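Local coordinates for protein polyketide synthase/nonribosomal peptide synthetase hybrid RzxB (Pseudomonas fluorescens, PDB 5IL6) that probably dehydrates beta-hydroxyacyl intermediates through its dehydratase domain during assembly of the polyketide rhizoxin, at residues I251-S256 with Y261-A266; Y158-A163 with L217-L222; A117-Q120 with L124-H127. All blocks are in the same frame, centred on the assembly; numbering follows the deposited sequence. Where two conformers were deposited one is given.

Contact 1 (I251-S256 with Y261-A266); sequences IRRAPS and YCFDLA
The ring of Tyr261 presents its edge to one face of the Arg253 guanidinium, CD2 of Tyr261 resting 3.5 Å from NH2 of Arg253 with the two planes 53° apart. At the guanidinium's own edge, in its plane, sits water 1, which accepts from Arg253 NE at 2.6 Å. The Phe263 ring is set obliquely to that group and meets the chain behind it, CE2 of Phe263 lying 3.5 Å from CD of Arg253. A bend near the base of the arginine chain (chi2 94°) carries it past Phe263 to Tyr261. NH1 of Arg253 faces the poorly ordered Glu221 of loop 217-222. Ile251 and Leu265 continue this face with apolar contacts and run alongside each other, CG1 of Ile251 4.0 Å from CD2 of Leu265.

Between the strands, Arg252 and Asp264 form an antiparallel hydrogen-bonded pair, with N of each 2.9 Å from O of the other. Nearer the turn, Ala254 N still donates to Cys262 O, but from 39° above the carbonyl plane. The return link runs through water 1, which donates to Ala254 O and accepts from Cys262 N. A leucine in place of Arg253 would probably leave water 1 short of a donor, the Tyr261 edge without its guanidinium, and Glu221 without a charged partner.

The pair is a beta hairpin in the second half of the double hot-dog fold. Strand 246-254 is flanked on its other side by strand 184-190, just ahead of which Asp183 forms a salt bridge with the poorly ordered Arg252; strand 261-268 is flanked by strand 274-284, where Gln280 N binds Asp264 OD1.

Contact 2 (Y158-A163 with L217-L222); sequences YQRFAA and LLLDEL
Helix 154-164 meets the loop that follows helix 204-212 at the surface of the second hot-dog half, and Arg160 does nearly all the joining. The arginine reaches from the helix with a folded chain to Leu219 and Leu222, illustrating how a long basic side chain can tie a helix to an irregular segment by bonding to one of its carbonyls.

Its NH1 donates to Leu219 O at 3.0 Å. The nitrogen lies in the carbonyl plane, on a lone pair, yet the bond is bent: the angle at the hydrogen is 137°, and the oxygen stands 28° out of the guanidinium plane. Leu222 O is also near, 3.1 Å from the same NH1 of Arg160.

Apolar atoms complete the fit. Leu219 CD2 hangs over the centre of one guanidinium face, 4.3 Å above its plane, and also touches the root of the arginine, 4.0 Å from Arg160 CB. Leu222 CB approaches the edge of the group, in its plane, 3.7 Å from Arg160 NH1. CG of Arg160 leaves anti to the backbone nitrogen (chi1 -169°), after which bends at chi2 and chi3 curl the chain so that both its base and its guanidinium face meet the one methyl group.

On the loop side, residues 219-221 have helical backbone angles, and Leu222 N bonds to Leu218 O at 2.9 Å. Met215 and Pro226 also touch Arg160, while Leu219 packs on Cys157 and Leu222 on Met164. The arrangement is thus helix-to-loop packing, in which an arginine bonds to a carbonyl of a helix-like bend in the loop while leucine carbons pack against its flat group.

Contact 3 (A117-Q120 with L124-H127); sequences AYDQ and LQLH
Ala117 and Gln125 form an antiparallel hydrogen-bonded pair near the turn of the beta hairpin of strands 110-118 and 124-135 in the first hot-dog half, Ala117 N reaching Gln125 O at 3.0 Å and Gln125 N reaching Ala117 O at 2.7 Å.

The next pair, Tyr118 and Leu124, is non-hydrogen-bonded and packs through its side chains. Tyr118 holds its ring anti to the carbonyl carbon (chi1 -71°), which slants it across the partner strand and brings CE1 to 3.6 Å from Leu124 CB. The leucine's CD1 runs on to the phenol end, 3.9 Å from Tyr118 OH.

Past Tyr118, Asp119 keeps CG between its backbone nitrogen and carbonyl carbon (chi1 74°), turning the carboxylate over Gln125, whose chain folds at chi2. The carboxylate and amide planes are stacked, only 5° apart. Asp119 OD2 and Gln125 OE1, both acceptors, stay 3.9 Å from each other; the other carboxylate oxygen, OD1, bonds to Gln123 N within the turn, and so helps fix the group's rotation.

His127 is held by ND1 to Gln87 O and packs edge-to-face (T-shaped) with Phe89. Its own edge faces Ala117, with CD2 of His127 3.7 Å from Ala117 N and NE2 of His127 3.8 Å from Ala117 CB.

Overall arrangement
Contacts 1 and 2 are neighbours in the second half of the double hot-dog fold, their centres about 16 Å apart. Loop 217-222 joins them: one side of it meets Arg160, the other lies against the hairpin. Tyr261 packs on Leu218 through CD2 and on Leu222 through its OH, 3.5 Å from Leu222 CD2, while the poorly ordered Glu221 faces Arg253 as a salt-bridge partner of doubtful geometry. Contact 3, in the first half, touches neither: its centre is about 30 Å from that of contact 1 and 31 Å from that of contact 2, with nearest atoms about 16 and 18 Å away. The two hairpins thus lie in separate halves, between which dehydratases of this family generally place their active site.

Contact 1 (I251-S256 with Y261-A266)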
loop_
_atom_site.group_PDB
_atom_site.type_symbol
_atom_site.label_atom_id
_atom_site.label_comp_id
_atom_site.label_asym_id
_atom_site.label_seq_id
_atom_site.Cartn_x
_atom_site.Cartn_y
_atom_site.Cartn_z
ATOM N N ILE A 251 -5.545 -13.377 -3.326
ATOM C CA ILE A 251 -6.498 -12.288 -3.510
ATOM C C ILE A 251 -7.887 -12.892 -3.648
ATOM O O ILE A 251 -8.077 -13.856 -4.398
ATOM C CB ILE A 251 -6.150 -11.436 -4.744
ATOM C CG1 ILE A 251 -4.727 -10.878 -4.624
ATOM C CG2 ILE A 251 -7.157 -10.299 -4.907
ATOM C CD1 ILE A 251 -4.215 -10.218 -5.885
ATOM N N ARG A 252 -8.852 -12.326 -2.922
ATOM C CA ARG A 252 -10.241 -12.770 -2.976
ATOM C C ARG A 252 -11.136 -11.565 -3.207
ATOM O O ARG A 252 -11.086 -10.597 -2.443
ATOM C CB ARG A 252 -10.649 -13.495 -1.690
ATOM C CG ARG A 252 -12.150 -13.758 -1.569
ATOM C CD ARG A 252 -12.689 -14.499 -2.785
ATOM N NE ARG A 252 -14.064 -14.956 -2.604
ATOM C CZ ARG A 252 -14.407 -16.014 -1.874
ATOM N NH1 ARG A 252 -13.478 -16.721 -1.240
ATOM N NH2 ARG A 252 -15.681 -16.364 -1.773
ATOM N N ARG A 253 -11.946 -11.623 -4.260
ATOM C CA ARG A 253 -12.971 -10.614 -4.474
ATOM C C ARG A 253 -13.977 -10.647 -3.331
ATOM O O ARG A 253 -14.383 -11.718 -2.870
ATOM C CB ARG A 253 -13.670 -10.860 -5.810
ATOM C CG ARG A 253 -14.744 -9.845 -6.172
ATOM C CD ARG A 253 -14.192 -8.724 -7.029
ATOM N NE ARG A 253 -15.257 -7.834 -7.491
ATOM C CZ ARG A 253 -15.759 -7.823 -8.724
ATOM N NH1 ARG A 253 -15.303 -8.654 -9.653
ATOM N NH2 ARG A 253 -16.728 -6.968 -9.032
ATOM N N ALA A 254 -14.378 -9.468 -2.875
ATOM C CA ALA A 254 -15.340 -9.325 -1.797
ATOM C C ALA A 254 -16.539 -8.512 -2.266
ATOM O O ALA A 254 -16.442 -7.750 -3.236
ATOM C CB ALA A 254 -14.705 -8.642 -0.578
ATOM N N PRO A 255 -17.687 -8.646 -1.601
ATOM C CA PRO A 255 -18.855 -7.849 -1.991
ATOM C C PRO A 255 -18.574 -6.360 -1.864
ATOM O O PRO A 255 -17.845 -5.913 -0.976
ATOM C CB PRO A 255 -19.945 -8.296 -1.010
ATOM C CG PRO A 255 -19.473 -9.588 -0.439
ATOM C CD PRO A 255 -17.983 -9.576 -0.498
ATOM N N SER A 256 -19.159 -5.590 -2.779
ATOM C CA SER A 256 -19.006 -4.145 -2.767
ATOM C C SER A 256 -20.264 -3.494 -3.320
ATOM O O SER A 256 -20.968 -4.073 -4.151
ATOM C CB SER A 256 -17.793 -3.702 -3.591
ATOM O OG SER A 256 -17.702 -2.287 -3.640
ATOM N N TYR A 261 -15.136 -1.564 -6.173
ATOM C CA TYR A 261 -14.639 -2.931 -6.115
ATOM C C TYR A 261 -13.903 -3.127 -4.798
ATOM O O TYR A 261 -13.206 -2.221 -4.332
ATOM C CB TYR A 261 -13.705 -3.230 -7.293
ATOM C CG TYR A 261 -14.348 -2.997 -8.640
ATOM C CD1 TYR A 261 -14.384 -1.727 -9.201
ATOM C CD2 TYR A 261 -14.921 -4.043 -9.349
ATOM C CE1 TYR A 261 -14.974 -1.506 -10.429
ATOM C CE2 TYR A 261 -15.513 -3.833 -10.581
ATOM C CZ TYR A 261 -15.534 -2.562 -11.116
ATOM O OH TYR A 261 -16.121 -2.345 -12.340
ATOM N N CYS A 262 -14.053 -4.309 -4.205
ATOM C CA CYS A 262 -13.484 -4.599 -2.896
ATOM C C CYS A 262 -12.812 -5.965 -2.911
ATOM O O CYS A 262 -13.304 -6.902 -3.546
ATOM C CB CYS A 262 -14.563 -4.558 -1.807
ATOM S SG CYS A 262 -13.916 -4.645 -0.128
ATOM N N PHE A 263 -11.684 -6.069 -2.206
ATOM C CA PHE A 263 -10.889 -7.289 -2.184
ATOM C C PHE A 263 -10.293 -7.495 -0.800
ATOM O O PHE A 263 -10.073 -6.539 -0.052
ATOM C CB PHE A 263 -9.745 -7.245 -3.209
ATOM C CG PHE A 263 -10.192 -6.950 -4.611
ATOM C CD1 PHE A 263 -10.315 -5.643 -5.049
ATOM C CD2 PHE A 263 -10.480 -7.978 -5.492
ATOM C CE1 PHE A 263 -10.726 -5.367 -6.338
ATOM C CE2 PHE A 263 -10.888 -7.706 -6.783
ATOM C CZ PHE A 263 -11.011 -6.399 -7.206
ATOM N N ASP A 264 -10.025 -8.756 -0.470
ATOM C CA ASP A 264 -9.164 -9.112 0.646
ATOM C C ASP A 264 -7.884 -9.731 0.098
ATOM O O ASP A 264 -7.920 -10.511 -0.861
ATOM C CB ASP A 264 -9.848 -10.091 1.604
ATOM C CG ASP A 264 -11.186 -9.583 2.106
ATOM O OD1 ASP A 264 -11.228 -8.470 2.672
ATOM O OD2 ASP A 264 -12.195 -10.303 1.948
ATOM N N LEU A 265 -6.752 -9.380 0.706
ATOM C CA LEU A 265 -5.455 -9.867 0.266
ATOM C C LEU A 265 -4.679 -10.398 1.462
ATOM O O LEU A 265 -4.850 -9.934 2.592
ATOM C CB LEU A 265 -4.625 -8.769 -0.427
ATOM C CG LEU A 265 -5.171 -8.161 -1.722
ATOM C CD1 LEU A 265 -6.246 -7.118 -1.442
ATOM C CD2 LEU A 265 -4.039 -7.558 -2.543
ATOM N N ALA A 266 -3.823 -11.378 1.196
ATOM C CA ALA A 266 -2.911 -11.903 2.202
ATOM C C ALA A 266 -1.565 -12.137 1.538
ATOM O O ALA A 266 -1.499 -12.718 0.451
ATOM C CB ALA A 266 -3.440 -13.201 2.821
HETATM O O HOH W 1 -15.971 -6.312 -5.461
#

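Contact 2 (Y158-A163 with L217-L222)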
loop_
_atom_site.group_PDB
_atom_site.type_symbol
_atom_site.label_atom_id
_atom_site.label_comp_id
_atom_site.label_asym_id
_atom_site.label_seq_id
_atom_site.Cartn_x
_atom_site.Cartn_y
_atom_site.Cartn_z
ATOM N N TYR A 158 -1.208 -5.128 -17.055
ATOM C CA TYR A 158 -0.568 -3.820 -17.131
ATOM C C TYR A 158 -1.116 -2.996 -18.288
ATOM O O TYR A 158 -1.190 -1.766 -18.190
ATOM C CB TYR A 158 0.949 -3.973 -17.243
ATOM C CG TYR A 158 1.592 -4.367 -15.931
ATOM C CD1 TYR A 158 1.473 -3.549 -14.813
ATOM C CD2 TYR A 158 2.316 -5.549 -15.808
ATOM C CE1 TYR A 158 2.047 -3.896 -13.607
ATOM C CE2 TYR A 158 2.901 -5.907 -14.600
ATOM C CZ TYR A 158 2.760 -5.072 -13.503
ATOM O OH TYR A 158 3.328 -5.403 -12.292
ATOM N N GLN A 159 -1.510 -3.645 -19.385
ATOM C CA GLN A 159 -2.134 -2.914 -20.485
ATOM C C GLN A 159 -3.478 -2.341 -20.063
ATOM O O GLN A 159 -3.868 -1.254 -20.507
ATOM C CB GLN A 159 -2.299 -3.823 -21.706
ATOM C CG GLN A 159 -3.700 -3.807 -22.321
ATOM C CD GLN A 159 -3.765 -4.499 -23.669
ATOM O OE1 GLN A 159 -4.143 -3.891 -24.672
ATOM N NE2 GLN A 159 -3.397 -5.771 -23.704
ATOM N N ARG A 160 -4.207 -3.056 -19.203
ATOM C CA ARG A 160 -5.474 -2.526 -18.709
ATOM C C ARG A 160 -5.243 -1.350 -17.768
ATOM O O ARG A 160 -5.942 -0.334 -17.858
ATOM C CB ARG A 160 -6.276 -3.628 -18.012
ATOM C CG ARG A 160 -7.725 -3.245 -17.706
ATOM C CD ARG A 160 -8.502 -2.890 -18.970
ATOM N NE ARG A 160 -8.411 -3.940 -19.982
ATOM C CZ ARG A 160 -9.289 -4.928 -20.135
ATOM N NH1 ARG A 160 -10.354 -5.018 -19.348
ATOM N NH2 ARG A 160 -9.104 -5.831 -21.088
ATOM N N PHE A 161 -4.277 -1.471 -16.852
ATOM C CA PHE A 161 -3.905 -0.332 -16.017
ATOM C C PHE A 161 -3.509 0.858 -16.878
ATOM O O PHE A 161 -3.912 1.997 -16.611
ATOM C CB PHE A 161 -2.754 -0.705 -15.080
ATOM C CG PHE A 161 -3.178 -1.487 -13.869
ATOM C CD1 PHE A 161 -4.078 -0.953 -12.961
ATOM C CD2 PHE A 161 -2.659 -2.748 -13.626
ATOM C CE1 PHE A 161 -4.465 -1.668 -11.843
ATOM C CE2 PHE A 161 -3.041 -3.467 -12.510
ATOM C CZ PHE A 161 -3.943 -2.925 -11.617
ATOM N N ALA A 162 -2.703 0.615 -17.912
ATOM C CA ALA A 162 -2.259 1.701 -18.775
ATOM C C ALA A 162 -3.435 2.331 -19.507
ATOM O O ALA A 162 -3.466 3.550 -19.714
ATOM C CB ALA A 162 -1.216 1.186 -19.769
ATOM N N ALA A 163 -4.414 1.515 -19.910
ATOM C CA ALA A 163 -5.588 2.050 -20.589
ATOM C C ALA A 163 -6.414 2.956 -19.685
ATOM O O ALA A 163 -7.091 3.863 -20.179
ATOM C CB ALA A 163 -6.453 0.905 -21.119
ATOM N N LEU A 217 -8.647 -10.338 -11.343
ATOM C CA LEU A 217 -10.063 -10.608 -11.150
ATOM C C LEU A 217 -10.975 -9.644 -11.900
ATOM O O LEU A 217 -12.197 -9.829 -11.872
ATOM C CB LEU A 217 -10.389 -10.566 -9.653
ATOM C CG LEU A 217 -9.649 -11.603 -8.798
ATOM C CD1 LEU A 217 -9.940 -11.403 -7.320
ATOM C CD2 LEU A 217 -10.025 -13.019 -9.217
ATOM N N LEU A 218 -10.424 -8.630 -12.573
ATOM C CA LEU A 218 -11.232 -7.596 -13.206
ATOM C C LEU A 218 -11.087 -7.511 -14.719
ATOM O O LEU A 218 -11.844 -6.760 -15.346
ATOM C CB LEU A 218 -10.893 -6.220 -12.608
ATOM C CG LEU A 218 -11.111 -6.053 -11.102
ATOM C CD1 LEU A 218 -10.666 -4.672 -10.659
ATOM C CD2 LEU A 218 -12.572 -6.280 -10.741
ATOM N N LEU A 219 -10.163 -8.256 -15.329
ATOM C CA LEU A 219 -9.947 -8.124 -16.767
ATOM C C LEU A 219 -11.240 -8.332 -17.547
ATOM O O LEU A 219 -11.534 -7.580 -18.484
ATOM C CB LEU A 219 -8.880 -9.116 -17.234
ATOM C CG LEU A 219 -7.426 -8.764 -16.912
ATOM C CD1 LEU A 219 -6.514 -9.933 -17.249
ATOM C CD2 LEU A 219 -6.979 -7.506 -17.648
ATOM N N ASP A 220 -12.027 -9.343 -17.176
ATOM C CA ASP A 220 -13.255 -9.633 -17.913
ATOM C C ASP A 220 -14.342 -8.603 -17.621
ATOM O O ASP A 220 -15.092 -8.216 -18.523
ATOM C CB ASP A 220 -13.738 -11.046 -17.590
ATOM C CG ASP A 220 -12.879 -12.113 -18.239
ATOM O OD1 ASP A 220 -12.485 -11.929 -19.410
ATOM O OD2 ASP A 220 -12.592 -13.134 -17.577
ATOM N N GLU A 221 -14.451 -8.149 -16.370
ATOM C CA GLU A 221 -15.505 -7.197 -16.029
ATOM C C GLU A 221 -15.274 -5.854 -16.709
ATOM O O GLU A 221 -16.190 -5.286 -17.313
ATOM C CB GLU A 221 -15.590 -7.000 -14.514
ATOM C CG GLU A 221 -16.143 -8.183 -13.741
ATOM C CD GLU A 221 -16.738 -7.772 -12.407
ATOM O OE1 GLU A 221 -17.066 -6.579 -12.235
ATOM O OE2 GLU A 221 -16.877 -8.648 -11.525
ATOM N N LEU A 222 -14.056 -5.332 -16.617
ATOM C CA LEU A 222 -13.771 -4.006 -17.139
ATOM C C LEU A 222 -13.760 -4.013 -18.664
ATOM O O LEU A 222 -13.470 -5.027 -19.304
ATOM C CB LEU A 222 -12.424 -3.511 -16.614
ATOM C CG LEU A 222 -12.299 -3.430 -15.090
ATOM C CD1 LEU A 222 -10.915 -2.940 -14.693
ATOM C CD2 LEU A 222 -13.377 -2.537 -14.491
#

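Contact 3 (A117-Q120 with L124-H127)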
loop_
_atom_site.group_PDB
_atom_site.type_symbol
_atom_site.label_atom_id
_atom_site.label_comp_id
_atom_site.label_asym_id
_atom_site.label_seq_id
_atom_site.Cartn_x
_atom_site.Cartn_y
_atom_site.Cartn_z
ATOM N N ALA A 117 -0.293 17.699 3.319
ATOM C CA ALA A 117 0.674 18.575 2.674
ATOM C C ALA A 117 -0.028 19.884 2.348
ATOM O O ALA A 117 -1.259 19.970 2.382
ATOM C CB ALA A 117 1.252 17.947 1.400
ATOM N N TYR A 118 0.759 20.914 2.051
ATOM C CA TYR A 118 0.211 22.239 1.798
ATOM C C TYR A 118 0.185 22.527 0.299
ATOM O O TYR A 118 1.107 22.158 -0.431
ATOM C CB TYR A 118 1.037 23.298 2.524
ATOM C CG TYR A 118 0.844 23.246 4.020
ATOM C CD1 TYR A 118 -0.255 23.843 4.623
ATOM C CD2 TYR A 118 1.751 22.576 4.828
ATOM C CE1 TYR A 118 -0.437 23.783 5.990
ATOM C CE2 TYR A 118 1.579 22.511 6.193
ATOM C CZ TYR A 118 0.484 23.116 6.771
ATOM O OH TYR A 118 0.312 23.052 8.133
ATOM N N ASP A 119 -0.881 23.188 -0.153
ATOM C CA ASP A 119 -1.055 23.519 -1.559
ATOM C C ASP A 119 -0.520 24.928 -1.833
ATOM O O ASP A 119 -0.021 25.616 -0.940
ATOM C CB ASP A 119 -2.520 23.360 -1.969
ATOM C CG ASP A 119 -3.406 24.470 -1.443
ATOM O OD1 ASP A 119 -2.990 25.186 -0.511
ATOM O OD2 ASP A 119 -4.532 24.618 -1.964
ATOM N N GLN A 120 -0.631 25.367 -3.093
ATOM C CA GLN A 120 -0.238 26.730 -3.447
ATOM C C GLN A 120 -0.946 27.777 -2.594
ATOM O O GLN A 120 -0.374 28.837 -2.316
ATOM C CB GLN A 120 -0.525 27.010 -4.929
ATOM C CG GLN A 120 0.527 26.501 -5.911
ATOM C CD GLN A 120 0.326 25.047 -6.312
ATOM O OE1 GLN A 120 -0.532 24.351 -5.768
ATOM N NE2 GLN A 120 1.152 24.573 -7.240
ATOM N N LEU A 124 -3.903 23.498 4.054
ATOM C CA LEU A 124 -3.511 22.134 4.375
ATOM C C LEU A 124 -4.433 21.156 3.658
ATOM O O LEU A 124 -5.660 21.294 3.705
ATOM C CB LEU A 124 -3.557 21.915 5.888
ATOM C CG LEU A 124 -3.226 20.524 6.439
ATOM C CD1 LEU A 124 -2.746 20.653 7.877
ATOM C CD2 LEU A 124 -4.421 19.575 6.383
ATOM N N GLN A 125 -3.842 20.166 2.994
ATOM C CA GLN A 125 -4.589 19.147 2.266
ATOM C C GLN A 125 -4.374 17.802 2.945
ATOM O O GLN A 125 -3.231 17.351 3.081
ATOM C CB GLN A 125 -4.141 19.076 0.805
ATOM C CG GLN A 125 -4.207 20.396 0.053
ATOM C CD GLN A 125 -5.597 20.708 -0.462
ATOM O OE1 GLN A 125 -6.220 21.685 -0.049
ATOM N NE2 GLN A 125 -6.086 19.879 -1.378
ATOM N N LEU A 126 -5.465 17.156 3.347
ATOM C CA LEU A 126 -5.382 15.834 3.954
ATOM C C LEU A 126 -5.312 14.789 2.846
ATOM O O LEU A 126 -6.199 14.723 1.989
ATOM C CB LEU A 126 -6.581 15.589 4.868
ATOM C CG LEU A 126 -6.615 14.249 5.610
ATOM C CD1 LEU A 126 -5.484 14.163 6.623
ATOM C CD2 LEU A 126 -7.958 14.050 6.295
ATOM N N HIS A 127 -4.258 13.975 2.864
ATOM C CA HIS A 127 -4.052 12.956 1.842
ATOM C C HIS A 127 -4.409 11.556 2.311
ATOM O O HIS A 127 -4.844 10.736 1.496
ATOM C CB HIS A 127 -2.592 12.966 1.375
ATOM C CG HIS A 127 -2.236 14.153 0.536
ATOM N ND1 HIS A 127 -2.584 14.255 -0.794
ATOM C CD2 HIS A 127 -1.565 15.290 0.838
ATOM C CE1 HIS A 127 -2.141 15.403 -1.276
ATOM N NE2 HIS A 127 -1.521 16.050 -0.307
#